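Local coordinates for protein TRUD (Uncultured prochloron, PDB 4BS9) that probably acts as a zinc-containing, YcaO-type heterocyclase that uses ATP to form heterocycles in precursor peptides of cyanobactins such as trunkamide, at residues L556-N568 and M744-V758. Sequence-based numbering, arbitrary orientation.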
ATOM      1  N   LEU A 556       0.236 -28.368  22.062  1.00 62.75           N
ATOM      2  CA  LEU A 556       0.608 -29.735  22.434  1.00 62.95           C
ATOM      3  C   LEU A 556      -0.592 -30.591  22.826  1.00 65.65           C
ATOM      4  O   LEU A 556      -0.683 -31.735  22.382  1.00 66.72           O
ATOM      5  CB  LEU A 556       1.665 -29.784  23.541  1.00 62.46           C
ATOM      6  CG  LEU A 556       3.097 -29.418  23.131  1.00 62.83           C
ATOM      7  CD1 LEU A 556       4.000 -29.429  24.360  1.00 62.86           C
ATOM      8  CD2 LEU A 556       3.652 -30.340  22.050  1.00 62.06           C
ATOM      9  N   VAL A 557      -1.503 -30.047  23.643  1.00 68.34           N
ATOM     10  CA  VAL A 557      -2.621 -30.840  24.183  1.00 71.00           C
ATOM     11  C   VAL A 557      -3.670 -31.081  23.123  1.00 72.34           C
ATOM     12  O   VAL A 557      -4.332 -32.122  23.143  1.00 71.27           O
ATOM     13  CB  VAL A 557      -3.299 -30.230  25.449  1.00 74.74           C
ATOM     14  CG1 VAL A 557      -2.308 -30.094  26.594  1.00 76.21           C
ATOM     15  CG2 VAL A 557      -3.949 -28.888  25.160  1.00 77.29           C
ATOM     16  N   GLU A 558      -3.819 -30.118  22.208  1.00 74.17           N
ATOM     17  CA  GLU A 558      -4.628 -30.308  20.998  1.00 75.94           C
ATOM     18  C   GLU A 558      -4.183 -31.536  20.192  1.00 73.12           C
ATOM     19  O   GLU A 558      -5.010 -32.311  19.755  1.00 76.58           O
ATOM     20  CB  GLU A 558      -4.570 -29.080  20.094  1.00 78.98           C
ATOM     21  CG  GLU A 558      -5.566 -29.114  18.942  1.00 83.09           C
ATOM     22  CD  GLU A 558      -5.169 -28.217  17.780  1.00 91.24           C
ATOM     23  OE1 GLU A 558      -4.421 -28.678  16.879  1.00 96.56           O
ATOM     24  OE2 GLU A 558      -5.604 -27.044  17.765  1.00 99.43           O
ATOM     25  N   ARG A 559      -2.887 -31.721  20.001  1.00 71.25           N
ATOM     26  CA  ARG A 559      -2.412 -32.825  19.170  1.00 73.01           C
ATOM     27  C   ARG A 559      -2.332 -34.134  19.934  1.00 70.02           C
ATOM     28  O   ARG A 559      -2.456 -35.189  19.340  1.00 75.84           O
ATOM     29  CB  ARG A 559      -1.062 -32.496  18.513  1.00 74.22           C
ATOM     30  CG  ARG A 559      -1.091 -31.190  17.732  1.00 77.00           C
ATOM     31  CD  ARG A 559      -0.031 -31.150  16.653  1.00 83.71           C
ATOM     32  NE  ARG A 559      -0.446 -30.334  15.510  1.00 88.72           N
ATOM     33  CZ  ARG A 559      -0.006 -29.113  15.222  1.00 88.65           C
ATOM     34  NH1 ARG A 559       0.881 -28.488  15.990  1.00 92.73           N
ATOM     35  NH2 ARG A 559      -0.472 -28.509  14.140  1.00 92.08           N
ATOM     36  N   ASP A 560      -2.116 -34.083  21.237  1.00 67.60           N
ATOM     37  CA  ASP A 560      -2.106 -35.303  22.034  1.00 68.52           C
ATOM     38  C   ASP A 560      -3.545 -35.837  22.123  1.00 70.14           C
ATOM     39  O   ASP A 560      -3.784 -37.039  22.056  1.00 69.69           O
ATOM     40  CB  ASP A 560      -1.514 -35.007  23.412  1.00 69.70           C
ATOM     41  CG  ASP A 560      -1.625 -36.173  24.372  1.00 72.76           C
ATOM     42  OD1 ASP A 560      -0.734 -37.046  24.381  1.00 75.40           O
ATOM     43  OD2 ASP A 560      -2.595 -36.197  25.161  1.00 73.88           O
ATOM     44  N   SER A 561      -4.504 -34.928  22.253  1.00 70.52           N
ATOM     45  CA  SER A 561      -5.909 -35.295  22.329  1.00 69.83           C
ATOM     46  C   SER A 561      -6.440 -35.867  21.010  1.00 70.40           C
ATOM     47  O   SER A 561      -7.140 -36.886  21.002  1.00 73.94           O
ATOM     48  CB  SER A 561      -6.745 -34.084  22.737  1.00 71.12           C
ATOM     49  OG  SER A 561      -6.484 -33.713  24.075  1.00 72.93           O
ATOM     50  N   VAL A 562      -6.121 -35.206  19.898  1.00 67.71           N
ATOM     51  CA  VAL A 562      -6.534 -35.675  18.572  1.00 63.62           C
ATOM     52  C   VAL A 562      -5.874 -37.014  18.237  1.00 64.21           C
ATOM     53  O   VAL A 562      -6.472 -37.832  17.573  1.00 65.87           O
ATOM     54  CB  VAL A 562      -6.229 -34.626  17.483  1.00 61.56           C
ATOM     55  CG1 VAL A 562      -6.417 -35.204  16.095  1.00 61.91           C
ATOM     56  CG2 VAL A 562      -7.117 -33.397  17.654  1.00 60.49           C
ATOM     57  N   CYS A 563      -4.658 -37.246  18.716  1.00 66.80           N
ATOM     58  CA  CYS A 563      -3.963 -38.511  18.455  1.00 70.05           C
ATOM     59  C   CYS A 563      -4.604 -39.664  19.201  1.00 69.93           C
ATOM     60  O   CYS A 563      -4.758 -40.758  18.654  1.00 70.04           O
ATOM     61  CB  CYS A 563      -2.477 -38.429  18.832  1.00 72.01           C
ATOM     62  SG  CYS A 563      -1.481 -37.574  17.592  1.00 80.32           S
ATOM     63  N   LEU A 564      -4.961 -39.427  20.457  1.00 69.84           N
ATOM     64  CA  LEU A 564      -5.570 -40.471  21.262  1.00 72.82           C
ATOM     65  C   LEU A 564      -6.883 -40.914  20.623  1.00 73.44           C
ATOM     66  O   LEU A 564      -7.182 -42.111  20.558  1.00 73.43           O
ATOM     67  CB  LEU A 564      -5.792 -39.991  22.703  1.00 74.91           C
ATOM     68  CG  LEU A 564      -4.530 -39.877  23.571  1.00 75.11           C
ATOM     69  CD1 LEU A 564      -4.792 -39.049  24.820  1.00 74.63           C
ATOM     70  CD2 LEU A 564      -4.023 -41.256  23.961  1.00 77.30           C
ATOM     71  N   TRP A 565      -7.634 -39.938  20.113  1.00 71.96           N
ATOM     72  CA  TRP A 565      -8.959 -40.183  19.538  1.00 69.23           C
ATOM     73  C   TRP A 565      -8.849 -40.843  18.186  1.00 65.99           C
ATOM     74  O   TRP A 565      -9.414 -41.913  17.941  1.00 65.34           O
ATOM     75  CB  TRP A 565      -9.706 -38.858  19.408  1.00 68.62           C
ATOM     76  CG  TRP A 565     -10.876 -38.904  18.526  1.00 68.78           C
ATOM     77  CD1 TRP A 565     -12.026 -39.593  18.735  1.00 70.39           C
ATOM     78  CD2 TRP A 565     -11.035 -38.210  17.292  1.00 67.08           C
ATOM     79  NE1 TRP A 565     -12.897 -39.381  17.695  1.00 71.63           N
ATOM     80  CE2 TRP A 565     -12.307 -38.533  16.793  1.00 69.66           C
ATOM     81  CE3 TRP A 565     -10.223 -37.345  16.560  1.00 66.66           C
ATOM     82  CZ2 TRP A 565     -12.788 -38.027  15.582  1.00 71.11           C
ATOM     83  CZ3 TRP A 565     -10.700 -36.835  15.357  1.00 69.00           C
ATOM     84  CH2 TRP A 565     -11.968 -37.175  14.881  1.00 70.46           C
ATOM     85  N   TRP A 566      -8.103 -40.184  17.316  1.00 64.13           N
ATOM     86  CA  TRP A 566      -7.998 -40.598  15.939  1.00 63.86           C
ATOM     87  C   TRP A 566      -7.489 -42.011  15.845  1.00 64.40           C
ATOM     88  O   TRP A 566      -8.115 -42.846  15.212  1.00 65.77           O
ATOM     89  CB  TRP A 566      -7.067 -39.670  15.191  1.00 63.28           C
ATOM     90  CG  TRP A 566      -6.823 -40.075  13.799  1.00 65.22           C
ATOM     91  CD1 TRP A 566      -5.796 -40.844  13.330  1.00 66.10           C
ATOM     92  CD2 TRP A 566      -7.602 -39.711  12.670  1.00 66.86           C
ATOM     93  NE1 TRP A 566      -5.897 -40.987  11.971  1.00 67.88           N
ATOM     94  CE2 TRP A 566      -7.003 -40.303  11.542  1.00 68.43           C
ATOM     95  CE3 TRP A 566      -8.756 -38.943  12.501  1.00 68.62           C
ATOM     96  CZ2 TRP A 566      -7.528 -40.163  10.263  1.00 70.74           C
ATOM     97  CZ3 TRP A 566      -9.274 -38.798  11.229  1.00 69.40           C
ATOM     98  CH2 TRP A 566      -8.663 -39.405  10.128  1.00 69.93           C
ATOM     99  N   TYR A 567      -6.370 -42.273  16.502  1.00 65.52           N
ATOM    100  CA  TYR A 567      -5.643 -43.525  16.307  1.00 69.54           C
ATOM    101  C   TYR A 567      -6.280 -44.727  16.984  1.00 71.23           C
ATOM    102  O   TYR A 567      -6.203 -45.855  16.477  1.00 75.13           O
ATOM    103  CB  TYR A 567      -4.193 -43.384  16.762  1.00 70.06           C
ATOM    104  CG  TYR A 567      -3.337 -42.645  15.778  1.00 71.28           C
ATOM    105  CD1 TYR A 567      -3.161 -43.143  14.492  1.00 72.14           C
ATOM    106  CD2 TYR A 567      -2.690 -41.454  16.123  1.00 72.77           C
ATOM    107  CE1 TYR A 567      -2.368 -42.486  13.567  1.00 73.71           C
ATOM    108  CE2 TYR A 567      -1.893 -40.783  15.200  1.00 74.29           C
ATOM    109  CZ  TYR A 567      -1.737 -41.310  13.920  1.00 74.32           C
ATOM    110  OH  TYR A 567      -0.961 -40.680  12.983  1.00 72.36           O
ATOM    111  N   ASN A 568      -6.890 -44.488  18.137  1.00 69.93           N
ATOM    112  CA  ASN A 568      -7.656 -45.518  18.809  1.00 69.17           C
ATOM    113  C   ASN A 568      -9.075 -45.589  18.245  1.00 68.62           C
ATOM    114  O   ASN A 568      -9.845 -46.443  18.648  1.00 68.35           O
ATOM    115  CB  ASN A 568      -7.716 -45.231  20.306  1.00 69.61           C
ATOM    116  CG  ASN A 568      -6.415 -45.534  21.019  1.00 71.28           C
ATOM    117  OD1 ASN A 568      -6.042 -46.694  21.168  1.00 73.54           O
ATOM    118  ND2 ASN A 568      -5.735 -44.492  21.506  1.00 71.43           N
ATOM    119  N   MET A 744       3.955 -36.610  25.696  1.00 73.13           N
ATOM    120  CA  MET A 744       2.780 -36.196  24.943  1.00 72.24           C
ATOM    121  C   MET A 744       2.965 -36.474  23.475  1.00 66.75           C
ATOM    122  O   MET A 744       4.054 -36.306  22.932  1.00 65.24           O
ATOM    123  CB  MET A 744       2.410 -34.742  25.224  1.00 76.01           C
ATOM    124  CG  MET A 744       1.526 -34.666  26.457  1.00 80.67           C
ATOM    125  SD  MET A 744       1.098 -33.004  26.951  1.00 90.10           S
ATOM    126  CE  MET A 744      -0.145 -32.640  25.726  1.00 86.83           C
ATOM    127  N   ARG A 745       1.867 -36.906  22.862  1.00 64.55           N
ATOM    128  CA  ARG A 745       1.869 -37.628  21.595  1.00 63.82           C
ATOM    129  C   ARG A 745       1.624 -36.741  20.370  1.00 66.18           C
ATOM    130  O   ARG A 745       0.838 -35.777  20.398  1.00 62.93           O
ATOM    131  CB  ARG A 745       0.787 -38.720  21.598  1.00 61.88           C
ATOM    132  CG  ARG A 745       0.776 -39.652  22.800  1.00 59.93           C
ATOM    133  CD  ARG A 745       2.007 -40.526  22.928  1.00 58.42           C
ATOM    134  NE  ARG A 745       2.219 -41.359  21.753  1.00 57.21           N
ATOM    135  CZ  ARG A 745       2.929 -42.478  21.739  1.00 57.91           C
ATOM    136  NH1 ARG A 745       3.486 -42.953  22.846  1.00 61.36           N
ATOM    137  NH2 ARG A 745       3.069 -43.141  20.607  1.00 57.37           N
ATOM    138  N   PHE A 746       2.285 -37.127  19.284  1.00 70.36           N
ATOM    139  CA  PHE A 746       2.264 -36.388  18.043  1.00 72.25           C
ATOM    140  C   PHE A 746       1.882 -37.362  16.951  1.00 74.28           C
ATOM    141  O   PHE A 746       1.957 -38.579  17.142  1.00 72.80           O
ATOM    142  CB  PHE A 746       3.643 -35.798  17.795  1.00 73.26           C
ATOM    143  CG  PHE A 746       3.731 -34.918  16.583  1.00 78.66           C
ATOM    144  CD1 PHE A 746       2.833 -33.878  16.389  1.00 79.05           C
ATOM    145  CD2 PHE A 746       4.750 -35.109  15.643  1.00 82.63           C
ATOM    146  CE1 PHE A 746       2.932 -33.063  15.273  1.00 82.20           C
ATOM    147  CE2 PHE A 746       4.850 -34.298  14.528  1.00 82.67           C
ATOM    148  CZ  PHE A 746       3.941 -33.273  14.344  1.00 83.30           C
ATOM    149  N   TRP A 747       1.454 -36.811  15.823  1.00 78.03           N
ATOM    150  CA  TRP A 747       1.011 -37.592  14.678  1.00 83.27           C
ATOM    151  C   TRP A 747       2.050 -38.632  14.269  1.00 80.80           C
ATOM    152  O   TRP A 747       3.246 -38.366  14.299  1.00 83.76           O
ATOM    153  CB  TRP A 747       0.655 -36.655  13.501  1.00 87.84           C
ATOM    154  CG  TRP A 747      -0.551 -35.760  13.798  1.00100.46           C
ATOM    155  CD1 TRP A 747      -1.656 -36.090  14.543  1.00105.48           C
ATOM    156  CD2 TRP A 747      -0.769 -34.411  13.354  1.00112.97           C
ATOM    157  NE1 TRP A 747      -2.536 -35.040  14.595  1.00109.24           N
ATOM    158  CE2 TRP A 747      -2.022 -33.995  13.874  1.00115.41           C
ATOM    159  CE3 TRP A 747      -0.034 -33.513  12.565  1.00123.80           C
ATOM    160  CZ2 TRP A 747      -2.555 -32.719  13.630  1.00122.64           C
ATOM    161  CZ3 TRP A 747      -0.569 -32.237  12.318  1.00128.89           C
ATOM    162  CH2 TRP A 747      -1.820 -31.859  12.849  1.00127.41           C
ATOM    163  N   SER A 748       1.579 -39.838  13.961  1.00 78.57           N
ATOM    164  CA  SER A 748       2.342 -40.812  13.178  1.00 76.20           C
ATOM    165  C   SER A 748       3.391 -41.623  13.957  1.00 75.11           C
ATOM    166  O   SER A 748       4.239 -42.280  13.352  1.00 77.02           O
ATOM    167  CB  SER A 748       3.001 -40.083  12.005  1.00 76.53           C
ATOM    168  OG  SER A 748       3.336 -40.966  10.966  1.00 82.17           O
ATOM    169  N   ARG A 749       3.329 -41.595  15.285  1.00 72.82           N
ATOM    170  CA  ARG A 749       4.354 -42.230  16.120  1.00 73.54           C
ATOM    171  C   ARG A 749       3.694 -43.154  17.099  1.00 70.29           C
ATOM    172  O   ARG A 749       2.870 -42.702  17.892  1.00 67.48           O
ATOM    173  CB  ARG A 749       5.138 -41.173  16.891  1.00 74.71           C
ATOM    174  CG  ARG A 749       6.050 -40.313  16.035  1.00 76.36           C
ATOM    175  CD  ARG A 749       5.935 -38.873  16.496  1.00 80.24           C
ATOM    176  NE  ARG A 749       7.101 -38.028  16.220  1.00 81.15           N
ATOM    177  CZ  ARG A 749       7.472 -37.595  15.019  1.00 80.15           C
ATOM    178  NH1 ARG A 749       6.819 -37.953  13.914  1.00 83.54           N
ATOM    179  NH2 ARG A 749       8.531 -36.815  14.926  1.00 82.57           N
ATOM    180  N   PHE A 750       4.085 -44.426  17.066  1.00 70.55           N
ATOM    181  CA  PHE A 750       3.338 -45.497  17.734  1.00 72.86           C
ATOM    182  C   PHE A 750       4.107 -46.256  18.808  1.00 74.88           C
ATOM    183  O   PHE A 750       3.827 -47.437  19.070  1.00 77.24           O
ATOM    184  CB  PHE A 750       2.841 -46.504  16.697  1.00 74.29           C
ATOM    185  CG  PHE A 750       2.026 -45.883  15.629  1.00 73.69           C
ATOM    186  CD1 PHE A 750       0.825 -45.289  15.942  1.00 72.98           C
ATOM    187  CD2 PHE A 750       2.472 -45.867  14.316  1.00 75.70           C
ATOM    188  CE1 PHE A 750       0.067 -44.690  14.963  1.00 74.30           C
ATOM    189  CE2 PHE A 750       1.720 -45.274  13.327  1.00 74.92           C
ATOM    190  CZ  PHE A 750       0.516 -44.682  13.653  1.00 75.21           C
ATOM    191  N   GLY A 751       5.061 -45.588  19.441  1.00 75.12           N
ATOM    192  CA  GLY A 751       5.804 -46.201  20.534  1.00 77.44           C
ATOM    193  C   GLY A 751       4.936 -46.362  21.762  1.00 76.76           C
ATOM    194  O   GLY A 751       3.929 -45.670  21.909  1.00 75.08           O
ATOM    195  N   SER A 752       5.323 -47.282  22.639  1.00 79.44           N
ATOM    196  CA  SER A 752       4.659 -47.434  23.927  1.00 82.36           C
ATOM    197  C   SER A 752       4.531 -46.081  24.607  1.00 82.25           C
ATOM    198  O   SER A 752       5.420 -45.220  24.488  1.00 83.08           O
ATOM    199  CB  SER A 752       5.426 -48.400  24.831  1.00 85.94           C
ATOM    200  OG  SER A 752       6.830 -48.232  24.688  1.00 90.11           O
ATOM    201  N   GLY A 753       3.413 -45.889  25.302  1.00 82.65           N
ATOM    202  CA  GLY A 753       3.188 -44.654  26.039  1.00 80.83           C
ATOM    203  C   GLY A 753       1.733 -44.318  26.246  1.00 79.49           C
ATOM    204  O   GLY A 753       0.868 -45.206  26.248  1.00 81.19           O
ATOM    205  N   ARG A 754       1.475 -43.020  26.412  1.00 75.53           N
ATOM    206  CA  ARG A 754       0.126 -42.507  26.619  1.00 74.38           C
ATOM    207  C   ARG A 754      -0.869 -43.058  25.594  1.00 72.98           C
ATOM    208  O   ARG A 754      -1.979 -43.454  25.943  1.00 76.48           O
ATOM    209  CB  ARG A 754       0.131 -40.979  26.579  1.00 73.68           C
ATOM    210  CG  ARG A 754       0.702 -40.341  27.838  1.00 77.64           C
ATOM    211  CD  ARG A 754       0.882 -38.838  27.676  1.00 79.48           C
ATOM    212  NE  ARG A 754      -0.325 -38.197  27.158  1.00 81.82           N
ATOM    213  CZ  ARG A 754      -1.422 -37.975  27.882  1.00 82.71           C
ATOM    214  NH1 ARG A 754      -1.479 -38.339  29.161  1.00 81.25           N
ATOM    215  NH2 ARG A 754      -2.476 -37.392  27.325  1.00 82.20           N
ATOM    216  N   LEU A 755      -0.447 -43.102  24.335  1.00 71.19           N
ATOM    217  CA  LEU A 755      -1.311 -43.474  23.221  1.00 69.78           C
ATOM    218  C   LEU A 755      -2.128 -44.746  23.472  1.00 70.76           C
ATOM    219  O   LEU A 755      -3.296 -44.824  23.089  1.00 68.07           O
ATOM    220  CB  LEU A 755      -0.467 -43.646  21.957  1.00 69.56           C
ATOM    221  CG  LEU A 755      -1.243 -43.921  20.664  1.00 68.35           C
ATOM    222  CD1 LEU A 755      -2.080 -42.720  20.251  1.00 66.71           C
ATOM    223  CD2 LEU A 755      -0.273 -44.316  19.556  1.00 68.69           C
ATOM    224  N   TYR A 756      -1.494 -45.732  24.100  1.00 72.82           N
ATOM    225  CA  TYR A 756      -2.138 -46.984  24.468  1.00 74.30           C
ATOM    226  C   TYR A 756      -2.723 -46.946  25.886  1.00 76.92           C
ATOM    227  O   TYR A 756      -3.791 -47.487  26.126  1.00 81.39           O
ATOM    228  CB  TYR A 756      -1.125 -48.124  24.385  1.00 75.45           C
ATOM    229  CG  TYR A 756      -0.474 -48.286  23.032  1.00 73.85           C
ATOM    230  CD1 TYR A 756      -1.056 -49.070  22.055  1.00 72.86           C
ATOM    231  CD2 TYR A 756       0.739 -47.664  22.739  1.00 74.16           C
ATOM    232  CE1 TYR A 756      -0.457 -49.233  20.818  1.00 73.66           C
ATOM    233  CE2 TYR A 756       1.344 -47.822  21.501  1.00 72.89           C
ATOM    234  CZ  TYR A 756       0.739 -48.603  20.550  1.00 72.32           C
ATOM    235  OH  TYR A 756       1.322 -48.747  19.330  1.00 71.03           O
ATOM    236  N   ASP A 757      -2.031 -46.306  26.821  1.00 78.78           N
ATOM    237  CA  ASP A 757      -2.393 -46.388  28.236  1.00 80.65           C
ATOM    238  C   ASP A 757      -3.543 -45.474  28.660  1.00 80.28           C
ATOM    239  O   ASP A 757      -4.361 -45.857  29.511  1.00 79.52           O
ATOM    240  CB  ASP A 757      -1.155 -46.120  29.084  1.00 83.13           C
ATOM    241  CG  ASP A 757      -0.037 -47.118  28.803  1.00 86.00           C
ATOM    242  OD1 ASP A 757      -0.274 -48.070  28.019  1.00 87.18           O
ATOM    243  OD2 ASP A 757       1.073 -46.945  29.361  1.00 87.24           O
ATOM    244  N   VAL A 758      -3.620 -44.286  28.059  1.00 78.13           N
ATOM    245  CA  VAL A 758      -4.661 -43.304  28.427  1.00 77.69           C
ATOM    246  C   VAL A 758      -6.090 -43.767  28.142  1.00 75.18           C
ATOM    247  O   VAL A 758      -6.953 -43.630  28.994  1.00 73.95           O
ATOM    248  CB  VAL A 758      -4.466 -41.924  27.763  1.00 74.84           C
ATOM    249  CG1 VAL A 758      -5.563 -40.965  28.205  1.00 74.90           C
ATOM    250  CG2 VAL A 758      -3.123 -41.337  28.133  1.00 74.51           C
TER
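Asp560 and Arg754 form a salt bridge within a largely buried contact in the YcaO part of the enzyme, where the C-terminal half of helix 545-568 packs on the loop from Met744 and the first turn of helix 754-761. The short helical segments cross at -69°.

Arg754 NE donates to Asp560 OD1 (3.0 Å) on its syn side, somewhat out of the carboxylate plane, while NH2 of the same guanidinium completes the salt bridge at OD2, though too closely modelled for its length to carry weight. The backbone N of Arg745 takes the anti lone pair of Asp560 OD1, also at 3.0 Å, so this oxygen holds both side chain and loop. CG of Asp560 lies anti to its own N (chi1 173°), which brings the carboxylate to both donors. Asp607 is a second acidic partner of Arg754, through NH1.

Among the rings, Phe750 directs its edge at one face of Tyr567 in a T-shaped pair, centroids 5.0 Å apart; Trp566 CD1 sits over the rim of the opposite face. Tyr567 OH also receives a weak bond from Ser748 N, in the type II turn Phe746 to Arg749; Ser748 OG itself bonds Asp486. Arg559 lays its CD over the six-membered ring of Trp747 as a CH-pi contact, and Cys563 SG approaches the five-membered ring obliquely.

Apolar packing is contributed by Met744, whose CE rests against Val557 CG1 at 3.5 Å, and by Leu755, a knob among Cys563, Leu564, Tyr567 and Asn568.

A polar detail lies beside this knob: Asn568 ND2 bonds both Leu564 O and, 2.9 Å away and nearly straight (176°), Leu755 O.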